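Local coordinates for Thiol:disulfide interchange protein DsbL (Escherichia coli, PDB 3C7M), which transfers its disulfide bond to other proteins and, together with DsbI, forms the redox system that makes an essential disulfide in AssT, at residues Tyr27-Cys32 / Gly162-Val167; Thr5-Leu10 / Gly170-Tyr175; Phe98-Ala103 / Ile121-Asp126; Ala73-Lys78 / Ala128-Ala133. One frame throughout, in Å; residues are numbered along the deposited sequence.

Contact 1: residues Tyr27-Cys32 / Gly162-Val167; sequences YACPFC and GVPAYV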
loop_
_atom_site.group_PDB
_atom_site.type_symbol
_atom_site.label_atom_id
_atom_site.label_comp_id
_atom_site.label_asym_id
_atom_site.label_seq_id
_atom_site.Cartn_x
_atom_site.Cartn_y
_atom_site.Cartn_z
ATOM N N TYR A 27 -0.429 -3.729 6.863
ATOM C CA TYR A 27 0.782 -4.293 7.452
ATOM C C TYR A 27 0.499 -5.668 8.091
ATOM O O TYR A 27 1.390 -6.523 8.168
ATOM C CB TYR A 27 1.368 -3.328 8.497
ATOM C CG TYR A 27 0.624 -3.360 9.816
ATOM C CD1 TYR A 27 -0.567 -2.657 9.989
ATOM C CD2 TYR A 27 1.104 -4.119 10.882
ATOM C CE1 TYR A 27 -1.267 -2.710 11.192
ATOM C CE2 TYR A 27 0.421 -4.170 12.084
ATOM C CZ TYR A 27 -0.756 -3.471 12.234
ATOM O OH TYR A 27 -1.417 -3.525 13.434
ATOM N N ALA A 28 -0.738 -5.870 8.547
ATOM C CA ALA A 28 -1.101 -7.065 9.322
ATOM C C ALA A 28 -1.594 -8.226 8.457
ATOM O O ALA A 28 -2.003 -9.271 8.975
ATOM C CB ALA A 28 -2.129 -6.707 10.375
ATOM N N CYS A 29 -1.544 -8.051 7.142
ATOM C CA CYS A 29 -2.076 -9.064 6.239
ATOM C C CYS A 29 -0.956 -9.938 5.685
ATOM O O CYS A 29 -0.045 -9.438 5.025
ATOM C CB CYS A 29 -2.853 -8.416 5.100
ATOM S SG CYS A 29 -3.315 -9.619 3.829
ATOM N N PRO A 30 -1.020 -11.260 5.950
ATOM C CA PRO A 30 0.070 -12.134 5.506
ATOM C C PRO A 30 0.235 -12.217 3.979
ATOM O O PRO A 30 1.368 -12.299 3.490
ATOM C CB PRO A 30 -0.303 -13.496 6.094
ATOM C CG PRO A 30 -1.770 -13.438 6.286
ATOM C CD PRO A 30 -2.075 -12.010 6.657
ATOM N N PHE A 31 -0.878 -12.200 3.246
ATOM C CA PHE A 31 -0.826 -12.221 1.786
ATOM C C PHE A 31 -0.256 -10.925 1.199
ATOM O O PHE A 31 0.453 -10.960 0.193
ATOM C CB PHE A 31 -2.192 -12.566 1.184
ATOM C CG PHE A 31 -2.451 -14.050 1.077
ATOM C CD1 PHE A 31 -2.045 -14.758 -0.051
ATOM C CD2 PHE A 31 -3.100 -14.737 2.099
ATOM C CE1 PHE A 31 -2.279 -16.131 -0.159
ATOM C CE2 PHE A 31 -3.340 -16.106 2.003
ATOM C CZ PHE A 31 -2.927 -16.803 0.871
ATOM N N CYS A 32 -0.532 -9.789 1.841
ATOM C CA CYS A 32 0.094 -8.529 1.434
ATOM C C CYS A 32 1.616 -8.639 1.492
ATOM O O CYS A 32 2.306 -8.211 0.577
ATOM C CB CYS A 32 -0.381 -7.357 2.292
ATOM S SG CYS A 32 -2.080 -6.868 1.958
ATOM N N GLY A 162 -10.929 -8.932 -0.143
ATOM C CA GLY A 162 -9.905 -8.796 0.886
ATOM C C GLY A 162 -8.745 -7.928 0.452
ATOM O O GLY A 162 -8.852 -7.153 -0.497
ATOM N N VAL A 163 -7.638 -8.055 1.172
ATOM C CA VAL A 163 -6.383 -7.430 0.773
ATOM C C VAL A 163 -5.332 -8.519 0.526
ATOM O O VAL A 163 -5.401 -9.593 1.131
ATOM C CB VAL A 163 -5.886 -6.376 1.806
ATOM C CG1 VAL A 163 -6.757 -5.126 1.757
ATOM C CG2 VAL A 163 -5.845 -6.956 3.221
ATOM N N PRO A 164 -4.362 -8.261 -0.365
ATOM C CA PRO A 164 -4.181 -7.042 -1.146
ATOM C C PRO A 164 -5.254 -6.862 -2.210
ATOM O O PRO A 164 -5.836 -7.846 -2.688
ATOM C CB PRO A 164 -2.822 -7.248 -1.815
ATOM C CG PRO A 164 -2.659 -8.732 -1.882
ATOM C CD PRO A 164 -3.315 -9.259 -0.651
ATOM N N ALA A 165 -5.503 -5.607 -2.566
ATOM C CA ALA A 165 -6.453 -5.280 -3.620
ATOM C C ALA A 165 -5.748 -4.358 -4.617
ATOM O O ALA A 165 -5.508 -3.172 -4.339
ATOM C CB ALA A 165 -7.699 -4.631 -3.028
ATOM N N TYR A 166 -5.396 -4.922 -5.772
ATOM C CA TYR A 166 -4.764 -4.153 -6.842
ATOM C C TYR A 166 -5.831 -3.617 -7.777
ATOM O O TYR A 166 -6.598 -4.391 -8.361
ATOM C CB TYR A 166 -3.779 -5.009 -7.629
ATOM C CG TYR A 166 -2.612 -5.533 -6.828
ATOM C CD1 TYR A 166 -2.694 -6.758 -6.169
ATOM C CD2 TYR A 166 -1.404 -4.826 -6.764
ATOM C CE1 TYR A 166 -1.609 -7.268 -5.450
ATOM C CE2 TYR A 166 -0.311 -5.336 -6.049
ATOM C CZ TYR A 166 -0.426 -6.557 -5.398
ATOM O OH TYR A 166 0.627 -7.083 -4.672
ATOM N N VAL A 167 -5.870 -2.296 -7.897
ATOM C CA VAL A 167 -6.900 -1.593 -8.656
ATOM C C VAL A 167 -6.266 -0.752 -9.765
ATOM O O VAL A 167 -5.334 0.015 -9.524
ATOM C CB VAL A 167 -7.743 -0.681 -7.727
ATOM C CG1 VAL A 167 -8.812 0.066 -8.527
ATOM C CG2 VAL A 167 -8.398 -1.497 -6.601
HETATM O O HOH W 1 0.512 -7.063 -1.626
#
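The redox-active pair Cys29 and Cys32 is reduced here, and the way a thioredoxin-type CxxC motif meets its cis-proline can be followed thiol by thiol. Cys29 is the N-cap of the helix that starts at Pro30. Its SG lies anti to the backbone N (chi1 171°), which carries it back over the helix start to accept from Cys32 N at 3.4 Å in a nearly straight bond (159°). Such a position would probably favour the thiolate. The two sulfurs, Cys29 SG and Cys32 SG, stand 3.5 Å apart, too far for a disulfide, as expected of the reduced form.

Cys32 turns the other way: SG is anti to the carbonyl carbon (chi1 -72°) and lies against the start of the cis-proline, 3.5 Å from Pro164 N and 3.7 Å from Pro164 CD. Cys29 SG faces the preceding residue instead, 3.4 Å from Val163 O and 3.7 Å from Val163 CG2, the branch that occupies the crowded position between N and C. Of the Phe31 side chain it is CB that touches, 3.9 Å from Pro164 CD, while the ring leads away. Farther along, a water links Cys32 O with Tyr166 OH.

Around this buried meeting, Tyr101 of helix 92-106 and Phe25 of strand 20-25 pack on Cys32, Val24 and Ala158 of helix 154-161 adjoin Val163, and strand 165-168 carries the chain into the central sheet.

Contact 2: residues Thr5-Leu10 / Gly170-Tyr175; sequences TDYMVL and GKYLIY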
loop_
_atom_site.group_PDB
_atom_site.type_symbol
_atom_site.label_atom_id
_atom_site.label_comp_id
_atom_site.label_asym_id
_atom_site.label_seq_id
_atom_site.Cartn_x
_atom_site.Cartn_y
_atom_site.Cartn_z
ATOM N N THR A 5 -13.444 -13.443 -13.372
ATOM C CA THR A 5 -12.405 -14.416 -13.063
ATOM C C THR A 5 -11.112 -13.698 -12.689
ATOM O O THR A 5 -10.593 -13.862 -11.587
ATOM C CB THR A 5 -12.144 -15.356 -14.261
ATOM O OG1 THR A 5 -13.364 -16.012 -14.628
ATOM C CG2 THR A 5 -11.084 -16.403 -13.913
ATOM N N ASP A 6 -10.607 -12.901 -13.624
ATOM C CA ASP A 6 -9.329 -12.210 -13.456
ATOM C C ASP A 6 -9.479 -10.868 -12.752
ATOM O O ASP A 6 -8.568 -10.420 -12.052
ATOM C CB ASP A 6 -8.647 -12.047 -14.810
ATOM C CG ASP A 6 -8.319 -13.381 -15.443
ATOM O OD1 ASP A 6 -7.447 -14.088 -14.900
ATOM O OD2 ASP A 6 -8.944 -13.723 -16.467
ATOM N N TYR A 7 -10.635 -10.238 -12.939
ATOM C CA TYR A 7 -10.901 -8.931 -12.368
ATOM C C TYR A 7 -12.400 -8.696 -12.279
ATOM O O TYR A 7 -13.198 -9.448 -12.846
ATOM C CB TYR A 7 -10.250 -7.829 -13.217
ATOM C CG TYR A 7 -10.889 -7.638 -14.578
ATOM C CD1 TYR A 7 -10.514 -8.434 -15.662
ATOM C CD2 TYR A 7 -11.875 -6.674 -14.779
ATOM C CE1 TYR A 7 -11.105 -8.269 -16.913
ATOM C CE2 TYR A 7 -12.471 -6.500 -16.025
ATOM C CZ TYR A 7 -12.083 -7.303 -17.084
ATOM O OH TYR A 7 -12.672 -7.131 -18.314
ATOM N N MET A 8 -12.769 -7.643 -11.563
ATOM C CA MET A 8 -14.148 -7.163 -11.523
ATOM C C MET A 8 -14.151 -5.638 -11.614
ATOM O O MET A 8 -13.107 -4.989 -11.452
ATOM C CB MET A 8 -14.885 -7.677 -10.279
ATOM C CG MET A 8 -14.268 -7.295 -8.933
ATOM S SD MET A 8 -14.700 -5.643 -8.344
ATOM C CE MET A 8 -16.457 -5.808 -8.010
ATOM N N VAL A 9 -15.317 -5.070 -11.901
ATOM C CA VAL A 9 -15.468 -3.627 -12.000
ATOM C C VAL A 9 -16.117 -3.114 -10.719
ATOM O O VAL A 9 -17.213 -3.545 -10.352
ATOM C CB VAL A 9 -16.322 -3.210 -13.226
ATOM C CG1 VAL A 9 -16.399 -1.695 -13.332
ATOM C CG2 VAL A 9 -15.742 -3.803 -14.513
ATOM N N LEU A 10 -15.425 -2.201 -10.040
ATOM C CA LEU A 10 -15.942 -1.587 -8.822
ATOM C C LEU A 10 -17.192 -0.778 -9.135
ATOM O O LEU A 10 -17.193 0.047 -10.053
ATOM C CB LEU A 10 -14.895 -0.666 -8.180
ATOM C CG LEU A 10 -13.612 -1.300 -7.625
ATOM C CD1 LEU A 10 -12.626 -0.224 -7.206
ATOM C CD2 LEU A 10 -13.913 -2.224 -6.464
ATOM N N GLY A 170 -8.572 3.248 -10.664
ATOM C CA GLY A 170 -9.659 3.396 -9.699
ATOM C C GLY A 170 -10.897 2.559 -9.966
ATOM O O GLY A 170 -11.843 2.613 -9.197
ATOM N N LYS A 171 -10.883 1.745 -11.024
ATOM C CA LYS A 171 -12.105 1.112 -11.529
ATOM C C LYS A 171 -12.051 -0.412 -11.577
ATOM O O LYS A 171 -13.040 -1.091 -11.286
ATOM C CB LYS A 171 -12.442 1.675 -12.918
ATOM C CG LYS A 171 -13.642 1.048 -13.616
ATOM C CD LYS A 171 -14.020 1.838 -14.857
ATOM C CE LYS A 171 -15.228 1.227 -15.551
ATOM N NZ LYS A 171 -15.611 2.020 -16.750
ATOM N N TYR A 172 -10.893 -0.953 -11.944
ATOM C CA TYR A 172 -10.783 -2.384 -12.211
ATOM C C TYR A 172 -9.992 -3.074 -11.123
ATOM O O TYR A 172 -8.785 -2.879 -11.014
ATOM C CB TYR A 172 -10.139 -2.617 -13.586
ATOM C CG TYR A 172 -10.887 -1.923 -14.705
ATOM C CD1 TYR A 172 -12.085 -2.450 -15.194
ATOM C CD2 TYR A 172 -10.410 -0.738 -15.260
ATOM C CE1 TYR A 172 -12.791 -1.810 -16.215
ATOM C CE2 TYR A 172 -11.113 -0.086 -16.284
ATOM C CZ TYR A 172 -12.301 -0.637 -16.751
ATOM O OH TYR A 172 -12.996 -0.011 -17.769
ATOM N N LEU A 173 -10.688 -3.869 -10.314
ATOM C CA LEU A 173 -10.077 -4.593 -9.213
ATOM C C LEU A 173 -9.652 -5.991 -9.655
ATOM O O LEU A 173 -10.483 -6.831 -10.028
ATOM C CB LEU A 173 -11.044 -4.671 -8.023
ATOM C CG LEU A 173 -10.672 -5.551 -6.820
ATOM C CD1 LEU A 173 -9.296 -5.236 -6.268
ATOM C CD2 LEU A 173 -11.701 -5.396 -5.710
ATOM N N ILE A 174 -8.352 -6.249 -9.604
ATOM C CA ILE A 174 -7.859 -7.582 -9.923
ATOM C C ILE A 174 -8.246 -8.573 -8.821
ATOM O O ILE A 174 -8.244 -8.222 -7.643
ATOM C CB ILE A 174 -6.333 -7.560 -10.145
ATOM C CG1 ILE A 174 -6.017 -6.665 -11.354
ATOM C CG2 ILE A 174 -5.769 -8.986 -10.307
ATOM C CD1 ILE A 174 -4.544 -6.335 -11.539
ATOM N N TYR A 175 -8.617 -9.795 -9.200
ATOM C CA TYR A 175 -8.799 -10.844 -8.206
ATOM C C TYR A 175 -7.437 -11.432 -7.855
ATOM O O TYR A 175 -6.802 -12.105 -8.679
ATOM C CB TYR A 175 -9.757 -11.944 -8.701
ATOM C CG TYR A 175 -11.222 -11.566 -8.597
ATOM C CD1 TYR A 175 -11.833 -11.414 -7.351
ATOM C CD2 TYR A 175 -11.994 -11.353 -9.738
ATOM C CE1 TYR A 175 -13.172 -11.059 -7.245
ATOM C CE2 TYR A 175 -13.339 -11.002 -9.643
ATOM C CZ TYR A 175 -13.916 -10.851 -8.393
ATOM O OH TYR A 175 -15.248 -10.498 -8.304
#
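Leu173 forms the apolar centre, with Met8 and Leu10 beside it. Met8 leaves its strand with CG in the crowded position between N and the carbonyl carbon (chi1 59°) and bends again at the next two torsions, so that SD folds alongside Leu173 and rests 3.8 Å from Leu173 CB. Leu10, just past the end of strand 7-9, crosses obliquely, its CD2 methyl 3.9 Å from Leu173 CD2. Ile160 of helix 154-161 covers all three. Next to them the Tyr175 ring crosses Met8 at about a right angle, with Met8 CG 3.6 Å from Tyr175 CZ.

On the other side of the sheet Tyr7, Val9 and Tyr172 point the same way; Val9 CG2 comes to 3.9 Å from Tyr172 CE1, and Leu192 of helix 182-193 packs on both tyrosines. The extended chain of Lys171 runs along Val9, its CG over the centre of the Tyr172 ring.

The backbones form an antiparallel pair. Met8 and Leu173 exchange two bonds, with Met8 N 2.9 Å from Leu173 O, while Leu10 N reaches Lys171 O nearly along its C=O axis. At the outer end Tyr175 N donates to Asp6 O from above the carbonyl plane. Asp6 OD2 accepts from Thr2 N.

Strand 7-9 is thus fastened as an edge strand by main-chain hydrogen bonds, while apolar and aromatic side chains on both faces join it to the flanking helices.

Contact 3: residues Phe98-Ala103 / Ile121-Asp126; sequences FAYYAA and IKTGLD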
loop_
_atom_site.group_PDB
_atom_site.type_symbol
_atom_site.label_atom_id
_atom_site.label_comp_id
_atom_site.label_asym_id
_atom_site.label_seq_id
_atom_site.Cartn_x
_atom_site.Cartn_y
_atom_site.Cartn_z
ATOM N N PHE A 98 8.616 -2.865 5.110
ATOM C CA PHE A 98 9.191 -4.180 5.347
ATOM C C PHE A 98 9.570 -4.426 6.797
ATOM O O PHE A 98 9.529 -5.579 7.253
ATOM C CB PHE A 98 10.312 -4.490 4.363
ATOM C CG PHE A 98 9.796 -4.895 3.020
ATOM C CD1 PHE A 98 9.238 -6.159 2.831
ATOM C CD2 PHE A 98 9.814 -4.003 1.959
ATOM C CE1 PHE A 98 8.728 -6.529 1.598
ATOM C CE2 PHE A 98 9.318 -4.374 0.717
ATOM C CZ PHE A 98 8.783 -5.640 0.539
ATOM N N ALA A 99 9.890 -3.357 7.525
ATOM C CA ALA A 99 10.150 -3.481 8.958
ATOM C C ALA A 99 8.889 -3.942 9.686
ATOM O O ALA A 99 8.959 -4.806 10.569
ATOM C CB ALA A 99 10.652 -2.171 9.532
ATOM N N TYR A 100 7.739 -3.372 9.321
ATOM C CA TYR A 100 6.478 -3.792 9.934
ATOM C C TYR A 100 6.095 -5.206 9.546
ATOM O O TYR A 100 5.646 -5.971 10.388
ATOM C CB TYR A 100 5.332 -2.825 9.608
ATOM C CG TYR A 100 5.423 -1.534 10.383
ATOM C CD1 TYR A 100 5.541 -1.537 11.772
ATOM C CD2 TYR A 100 5.380 -0.309 9.728
ATOM C CE1 TYR A 100 5.625 -0.340 12.491
ATOM C CE2 TYR A 100 5.462 0.883 10.429
ATOM C CZ TYR A 100 5.581 0.864 11.815
ATOM O OH TYR A 100 5.666 2.060 12.502
ATOM N N TYR A 101 6.261 -5.556 8.275
ATOM C CA TYR A 101 5.958 -6.914 7.860
ATOM C C TYR A 101 6.832 -7.914 8.627
ATOM O O TYR A 101 6.324 -8.916 9.133
ATOM C CB TYR A 101 6.208 -7.086 6.366
ATOM C CG TYR A 101 5.144 -6.589 5.406
ATOM C CD1 TYR A 101 3.774 -6.664 5.706
ATOM C CD2 TYR A 101 5.520 -6.106 4.158
ATOM C CE1 TYR A 101 2.812 -6.233 4.777
ATOM C CE2 TYR A 101 4.583 -5.681 3.237
ATOM C CZ TYR A 101 3.233 -5.748 3.547
ATOM O OH TYR A 101 2.303 -5.331 2.615
ATOM N N ALA A 102 8.133 -7.635 8.718
ATOM C CA ALA A 102 9.051 -8.538 9.429
ATOM C C ALA A 102 8.692 -8.636 10.907
ATOM O O ALA A 102 8.635 -9.733 11.469
ATOM C CB ALA A 102 10.499 -8.111 9.247
ATOM N N ALA A 103 8.436 -7.492 11.538
ATOM C CA ALA A 103 8.101 -7.482 12.962
ATOM C C ALA A 103 6.819 -8.264 13.234
ATOM O O ALA A 103 6.800 -9.149 14.081
ATOM C CB ALA A 103 7.991 -6.044 13.487
ATOM N N ILE A 121 5.173 2.930 16.401
ATOM C CA ILE A 121 5.672 3.995 15.533
ATOM C C ILE A 121 7.207 3.928 15.427
ATOM O O ILE A 121 7.764 4.067 14.329
ATOM C CB ILE A 121 5.165 5.367 16.014
ATOM C CG1 ILE A 121 3.669 5.507 15.698
ATOM C CG2 ILE A 121 5.952 6.501 15.365
ATOM C CD1 ILE A 121 2.968 6.596 16.503
ATOM N N LYS A 122 7.873 3.686 16.559
ATOM C CA LYS A 122 9.340 3.629 16.603
ATOM C C LYS A 122 9.882 2.575 15.641
ATOM O O LYS A 122 10.872 2.810 14.945
ATOM C CB LYS A 122 9.832 3.337 18.028
ATOM C CG LYS A 122 11.345 3.363 18.174
ATOM C CD LYS A 122 11.775 3.321 19.636
ATOM C CE LYS A 122 13.276 3.580 19.781
ATOM N NZ LYS A 122 14.082 2.433 19.278
ATOM N N THR A 123 9.227 1.417 15.591
ATOM C CA THR A 123 9.684 0.328 14.736
ATOM C C THR A 123 9.802 0.807 13.292
ATOM O O THR A 123 10.835 0.618 12.641
ATOM C CB THR A 123 8.760 -0.886 14.828
ATOM O OG1 THR A 123 8.896 -1.472 16.129
ATOM C CG2 THR A 123 9.134 -1.921 13.768
ATOM N N GLY A 124 8.763 1.489 12.820
ATOM C CA GLY A 124 8.751 1.985 11.451
ATOM C C GLY A 124 9.697 3.133 11.211
ATOM O O GLY A 124 10.420 3.139 10.210
ATOM N N LEU A 125 9.690 4.104 12.126
ATOM C CA LEU A 125 10.522 5.298 11.968
ATOM C C LEU A 125 12.009 4.975 12.054
ATOM O O LEU A 125 12.806 5.483 11.255
ATOM C CB LEU A 125 10.146 6.389 12.974
ATOM C CG LEU A 125 8.733 6.967 12.887
ATOM C CD1 LEU A 125 8.623 8.101 13.885
ATOM C CD2 LEU A 125 8.401 7.438 11.463
ATOM N N ASP A 126 12.392 4.132 13.011
ATOM C CA ASP A 126 13.800 3.729 13.125
ATOM C C ASP A 126 14.293 3.081 11.836
ATOM O O ASP A 126 15.391 3.376 11.368
ATOM C CB ASP A 126 14.009 2.767 14.294
ATOM C CG ASP A 126 14.053 3.476 15.643
ATOM O OD1 ASP A 126 13.951 4.722 15.703
ATOM O OD2 ASP A 126 14.196 2.764 16.657
#
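Two helical segments, Phe98-Ala103 and Ile121-Asp126, pass 8.9 Å apart between their axes at 132° between chain directions, with Ala99 and Gly124 at the closest backbone point, 6.2 Å from CA to CA. Such an approach calls for small residues, and the interface supplies them: Ala99 and Ala103 point toward the partner helix, and glycine lies opposite.

Tyr100 contributes the most contact surface. Its first bond leaves to the side of the partner, but with CG anti to the carbonyl carbon (chi1 -75°) the ring reaches across, laying its phenol end over the backbone of Gly124. Tyr100 CZ is 3.4 Å from Gly124 CA, and the lack of a side chain there is what makes room for the hydroxyl. Thr123 meets the same ring obliquely, with CB 3.9 Å from Tyr100 CE1 and the CG2 methyl, anti to the backbone N, reaching on toward Ala103 CB at 4.3 Å.

Tyr100 OH donates to Phe120 O, one residue before the second segment in helix 117-128, and its ring stacks on that of Phe120; Trp111 NE1 donates to Thr123 OG1. On the outward side of the second helix Lys122 NZ bridges one turn to Asp126 OD2 at 2.6 Å, arriving on the syn lone pair.

Chemically, the helices meet by close apolar fit, and the buried phenol adds a hydrogen bond to the same partner helix, while a loop tryptophan holds the threonine hydroxyl; both should fix how Tyr100 and Thr123 are turned. The one charge pair stays outside the interface.

Contact 4: residues Ala73-Lys78 / Ala128-Ala133; sequences AVLINK and AGMSQA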
loop_
_atom_site.group_PDB
_atom_site.type_symbol
_atom_site.label_atom_id
_atom_site.label_comp_id
_atom_site.label_asym_id
_atom_site.label_seq_id
_atom_site.Cartn_x
_atom_site.Cartn_y
_atom_site.Cartn_z
ATOM N N ALA A 73 1.787 7.312 5.248
ATOM C CA ALA A 73 1.399 8.557 4.575
ATOM C C ALA A 73 2.526 9.578 4.653
ATOM O O ALA A 73 2.840 10.257 3.669
ATOM C CB ALA A 73 0.110 9.131 5.169
ATOM N N VAL A 74 3.147 9.678 5.822
ATOM C CA VAL A 74 4.275 10.604 5.980
ATOM C C VAL A 74 5.418 10.205 5.047
ATOM O O VAL A 74 5.945 11.034 4.300
ATOM C CB VAL A 74 4.744 10.684 7.447
ATOM C CG1 VAL A 74 6.148 11.286 7.541
ATOM C CG2 VAL A 74 3.746 11.501 8.269
ATOM N N LEU A 75 5.775 8.924 5.053
ATOM C CA LEU A 75 6.965 8.497 4.322
ATOM C C LEU A 75 6.772 8.485 2.813
ATOM O O LEU A 75 7.696 8.823 2.079
ATOM C CB LEU A 75 7.480 7.151 4.840
ATOM C CG LEU A 75 7.883 7.162 6.323
ATOM C CD1 LEU A 75 8.229 5.768 6.797
ATOM C CD2 LEU A 75 9.033 8.145 6.619
ATOM N N ILE A 76 5.573 8.126 2.357
ATOM C CA ILE A 76 5.257 8.189 0.920
ATOM C C ILE A 76 5.349 9.620 0.414
ATOM O O ILE A 76 5.939 9.875 -0.630
ATOM C CB ILE A 76 3.872 7.573 0.587
ATOM C CG1 ILE A 76 3.969 6.057 0.663
ATOM C CG2 ILE A 76 3.420 7.972 -0.827
ATOM C CD1 ILE A 76 2.622 5.355 0.683
ATOM N N ASN A 77 4.773 10.551 1.161
ATOM C CA ASN A 77 4.853 11.961 0.778
ATOM C C ASN A 77 6.281 12.496 0.752
ATOM O O ASN A 77 6.650 13.237 -0.161
ATOM C CB ASN A 77 3.918 12.804 1.635
ATOM C CG ASN A 77 2.487 12.772 1.113
ATOM O OD1 ASN A 77 2.157 13.448 0.129
ATOM N ND2 ASN A 77 1.635 11.967 1.748
ATOM N N LYS A 78 7.090 12.090 1.726
ATOM C CA LYS A 78 8.500 12.458 1.740
ATOM C C LYS A 78 9.240 11.883 0.525
ATOM O O LYS A 78 9.931 12.624 -0.183
ATOM C CB LYS A 78 9.162 12.032 3.046
ATOM C CG LYS A 78 10.493 12.706 3.290
ATOM C CD LYS A 78 10.971 12.429 4.696
ATOM C CE LYS A 78 12.271 13.152 5.005
ATOM N NZ LYS A 78 13.425 12.526 4.321
ATOM N N ALA A 128 13.124 3.519 8.879
ATOM C CA ALA A 128 13.136 4.527 7.829
ATOM C C ALA A 128 14.223 5.590 8.032
ATOM O O ALA A 128 14.533 6.347 7.108
ATOM C CB ALA A 128 11.774 5.172 7.717
ATOM N N GLY A 129 14.795 5.645 9.234
ATOM C CA GLY A 129 15.777 6.679 9.572
ATOM C C GLY A 129 15.162 8.047 9.820
ATOM O O GLY A 129 15.820 9.080 9.617
ATOM N N MET A 130 13.906 8.067 10.266
ATOM C CA MET A 130 13.213 9.313 10.569
ATOM C C MET A 130 13.049 9.464 12.071
ATOM O O MET A 130 12.727 8.494 12.770
ATOM C CB MET A 130 11.842 9.377 9.868
ATOM C CG MET A 130 11.044 10.643 10.202
ATOM S SD MET A 130 9.479 10.790 9.315
ATOM C CE MET A 130 10.006 11.548 7.787
ATOM N N SER A 131 13.278 10.679 12.564
ATOM C CA SER A 131 13.080 10.974 13.979
ATOM C C SER A 131 11.601 11.103 14.320
ATOM O O SER A 131 10.771 11.469 13.476
ATOM C CB SER A 131 13.829 12.254 14.395
ATOM O OG SER A 131 13.236 13.413 13.832
ATOM N N GLN A 132 11.278 10.800 15.573
ATOM C CA GLN A 132 9.931 11.000 16.095
ATOM C C GLN A 132 9.465 12.439 15.894
ATOM O O GLN A 132 8.347 12.674 15.441
ATOM C CB GLN A 132 9.870 10.628 17.575
ATOM C CG GLN A 132 8.462 10.658 18.166
ATOM C CD GLN A 132 7.544 9.589 17.592
ATOM O OE1 GLN A 132 7.988 8.499 17.230
ATOM N NE2 GLN A 132 6.254 9.895 17.519
ATOM N N ALA A 133 10.333 13.398 16.220
ATOM C CA ALA A 133 9.998 14.810 16.062
ATOM C C ALA A 133 9.649 15.150 14.610
ATOM O O ALA A 133 8.656 15.835 14.354
ATOM C CB ALA A 133 11.142 15.696 16.568
#
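Apolar contact does most of the work, and Met130 is its centre. The chain runs straight from the backbone N through CG to SD, then bends at chi3 (-85°), swinging the methyl toward helix 65-81. The sulfur settles between two branches, 3.8 Å from Val74 CG1 and 3.8 Å from Leu75 CD2. Leu75 meets Met130 tip to tip, and its other methyl, CD1, touches Ala128 CB at 3.7 Å, so one leucine spans both residues either side of Gly129.

A second kind of contact is the aliphatic part of a charged chain. Lys78 reaches tip to tip toward Met130, its CD tightly packed 3.4 Å from Met130 CE, and bends at its last torsion.

Polar bonds run within the first segment or through third parties: Asn77 ND2 donates to Ala73 O, which also accepts from Asn77 N, and Gln92 of helix 92-106 grips both Lys78 NZ and Ala128 O.

The turn itself is a Schellman motif with Gly129 as C-prime residue, joining Gly129 N to Asp126 O and Met130 N to Leu125 O. After Met130 comes Ser131, the N-cap of helix 132-139, so a C-cap and an N-cap together link helices 117-128 and 132-139 in the helical domain that DsbA-like proteins insert into the thioredoxin fold.

Overall arrangement
From the N terminus, strand 7-9 opens the widest loop, closed by contact 2 some 160 residues later. Within it lies contact 1, joining the redox-active helix start to the cis-proline; within that lies contact 4, and contact 3 is innermost, so the four nest without crossing. Contacts 1 and 2 share the central sheet, where strands 165-168 and 172-174 are neighbours. Contacts 3 and 4, with centres about 12 Å apart, belong to the helical part and are joined by the turn after helix 117-128. Segment 98-103 also packs against segment 27-32, while contact 2 lies on the opposite side of the chain's centre from both helical contacts.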